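Local coordinates for protein TetR family transcription regulator (Marinobacter aquaeolei, PDB 3PAS) that probably binds DNA through a helix-turn-helix motif to regulate transcription and pairs with a second copy of itself as a dimer, at the interface of chains A and B. Sequence-based numbering; all coordinates share one arbitrary frame. Chains: chain A/B, TetR family transcription regulator.

The interface of chains A and B. Residues chain A 144, 150, 154, 188-189; chain B 89, 158, 162, 181, 184-185.
B:Met184, a selenomethionine on helix 175-189, packs across the dimer interface against A:Phe154, A:Leu150 and the C-terminal end of chain A's helix 175-189. Its CB lies against one face of the A:Phe154 ring near the rim, 3.7 Å from CE2. CG packs beside the aliphatic stem of A:Lys144, 3.8 Å from CD, the two side chains running past each other in opposite directions. The selenium then rests on A:Leu150, 3.9 Å from CB. A bend at the last torsion (chi3 77°) turns the methyl CE towards A:Phe154 CD2 and A:Val189 CG1, 3.9 Å from the latter. CB, CG and CE also lie against A:Ala188 O, CE at 3.6 Å. That carbonyl accepts a 2.7 Å hydrogen bond from A:Lys144 NZ, above its plane, tying loop to helix end. The far rim of A:Phe154 wedges between B:Pro158, whose CG is 3.7 Å from CE1, and B:Ala185 CA on the other side; CZ lies near B:Ala181 O, over the same face as B:Met184 CB. An alanine in place of A:Phe154 would probably open a gap between B:Pro158 and chain B's helix 175-189 and leave the selenomethionine freer to turn. Alongside, A:Leu150 CD2 touches B:Leu162 CD1 at 3.8 Å, nearly perpendicularly. Helices 148-167 and 175-189 of each chain thus form the four-helix dimer interface typical of TetR regulators, which probably sets the spacing of the DNA-binding heads.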
loop_
_atom_site.group_PDB
_atom_site.type_symbol
_atom_site.label_atom_id
_atom_site.label_comp_id
_atom_site.label_asym_id
_atom_site.label_seq_id
_atom_site.Cartn_x
_atom_site.Cartn_y
_atom_site.Cartn_z
ATOM N N LYS A 144 16.643 -0.473 14.851
ATOM C CA LYS A 144 15.681 -0.332 15.952
ATOM C C LYS A 144 15.136 -1.691 16.366
ATOM O O LYS A 144 14.782 -2.487 15.516
ATOM C CB LYS A 144 14.503 0.579 15.564
ATOM C CG LYS A 144 14.843 2.093 15.416
ATOM C CD LYS A 144 13.602 2.905 14.967
ATOM C CE LYS A 144 13.787 4.446 14.948
ATOM N NZ LYS A 144 14.420 5.025 13.794
ATOM N N LEU A 150 6.694 -3.480 11.641
ATOM C CA LEU A 150 7.172 -2.142 11.499
ATOM C C LEU A 150 8.331 -2.014 10.537
ATOM O O LEU A 150 8.390 -1.038 9.777
ATOM C CB LEU A 150 7.544 -1.548 12.852
ATOM C CG LEU A 150 6.314 -1.258 13.691
ATOM C CD1 LEU A 150 6.728 -0.798 15.116
ATOM C CD2 LEU A 150 5.525 -0.158 12.915
ATOM N N PHE A 154 8.265 0.154 6.806
ATOM C CA PHE A 154 9.131 1.270 6.446
ATOM C C PHE A 154 10.303 0.919 5.508
ATOM O O PHE A 154 10.773 1.824 4.802
ATOM C CB PHE A 154 9.648 1.975 7.695
ATOM C CG PHE A 154 8.596 2.728 8.432
ATOM C CD1 PHE A 154 8.178 3.980 7.975
ATOM C CD2 PHE A 154 8.026 2.229 9.577
ATOM C CE1 PHE A 154 7.186 4.662 8.629
ATOM C CE2 PHE A 154 7.034 2.925 10.233
ATOM C CZ PHE A 154 6.624 4.149 9.732
ATOM N N ALA A 188 14.338 5.598 9.005
ATOM C CA ALA A 188 13.201 5.070 9.727
ATOM C C ALA A 188 13.561 3.873 10.599
ATOM O O ALA A 188 13.127 3.786 11.759
ATOM C CB ALA A 188 12.125 4.642 8.737
ATOM N N VAL A 189 14.367 2.966 10.049
ATOM C CA VAL A 189 14.669 1.718 10.766
ATOM C C VAL A 189 15.937 1.735 11.576
ATOM O O VAL A 189 16.111 0.863 12.431
ATOM C CB VAL A 189 14.652 0.491 9.867
ATOM C CG1 VAL A 189 13.313 0.362 9.187
ATOM C CG2 VAL A 189 15.839 0.464 8.891
ATOM N N TRP B 89 -1.070 12.183 13.800
ATOM C CA TRP B 89 -0.801 10.745 13.545
ATOM C C TRP B 89 -1.615 9.873 14.438
ATOM O O TRP B 89 -2.272 8.935 13.968
ATOM C CB TRP B 89 0.673 10.437 13.687
ATOM C CG TRP B 89 1.071 9.006 13.699
ATOM C CD1 TRP B 89 0.920 8.118 14.712
ATOM C CD2 TRP B 89 1.712 8.295 12.633
ATOM N NE1 TRP B 89 1.395 6.892 14.337
ATOM C CE2 TRP B 89 1.909 6.985 13.071
ATOM C CE3 TRP B 89 2.158 8.662 11.354
ATOM C CZ2 TRP B 89 2.545 6.007 12.285
ATOM C CZ3 TRP B 89 2.774 7.731 10.590
ATOM C CH2 TRP B 89 2.968 6.377 11.065
ATOM N N PRO B 158 1.882 5.067 5.881
ATOM C CA PRO B 158 2.033 3.944 6.828
ATOM C C PRO B 158 0.883 3.787 7.838
ATOM O O PRO B 158 0.713 2.684 8.378
ATOM C CB PRO B 158 3.368 4.241 7.546
ATOM C CG PRO B 158 4.126 5.081 6.537
ATOM C CD PRO B 158 3.057 5.937 5.861
ATOM N N LEU B 162 -0.635 0.164 8.577
ATOM C CA LEU B 162 -0.593 -0.347 9.951
ATOM C C LEU B 162 -1.993 -0.538 10.530
ATOM O O LEU B 162 -2.233 -1.517 11.268
ATOM C CB LEU B 162 0.248 0.549 10.835
ATOM C CG LEU B 162 1.770 0.428 10.565
ATOM C CD1 LEU B 162 2.588 1.561 11.312
ATOM C CD2 LEU B 162 2.262 -0.924 10.982
ATOM N N ALA B 181 5.609 3.724 15.960
ATOM C CA ALA B 181 5.454 3.849 14.513
ATOM C C ALA B 181 5.598 5.321 14.078
ATOM O O ALA B 181 6.275 5.606 13.072
ATOM C CB ALA B 181 4.043 3.303 14.103
HETATM N N MSE B 184 9.268 6.323 13.978
HETATM C CA MSE B 184 9.893 5.802 12.768
HETATM C C MSE B 184 9.562 6.678 11.563
HETATM O O MSE B 184 10.469 6.972 10.738
HETATM C CB MSE B 184 9.526 4.336 12.552
HETATM C CG MSE B 184 10.115 3.460 13.648
HETATM SE SE MSE B 184 9.557 1.662 13.548
HETATM C CE MSE B 184 10.760 1.073 12.012
ATOM N N ALA B 185 8.293 7.086 11.448
ATOM C CA ALA B 185 7.848 7.952 10.344
ATOM C C ALA B 185 8.551 9.287 10.404
ATOM O O ALA B 185 9.039 9.788 9.377
ATOM C CB ALA B 185 6.323 8.157 10.336
#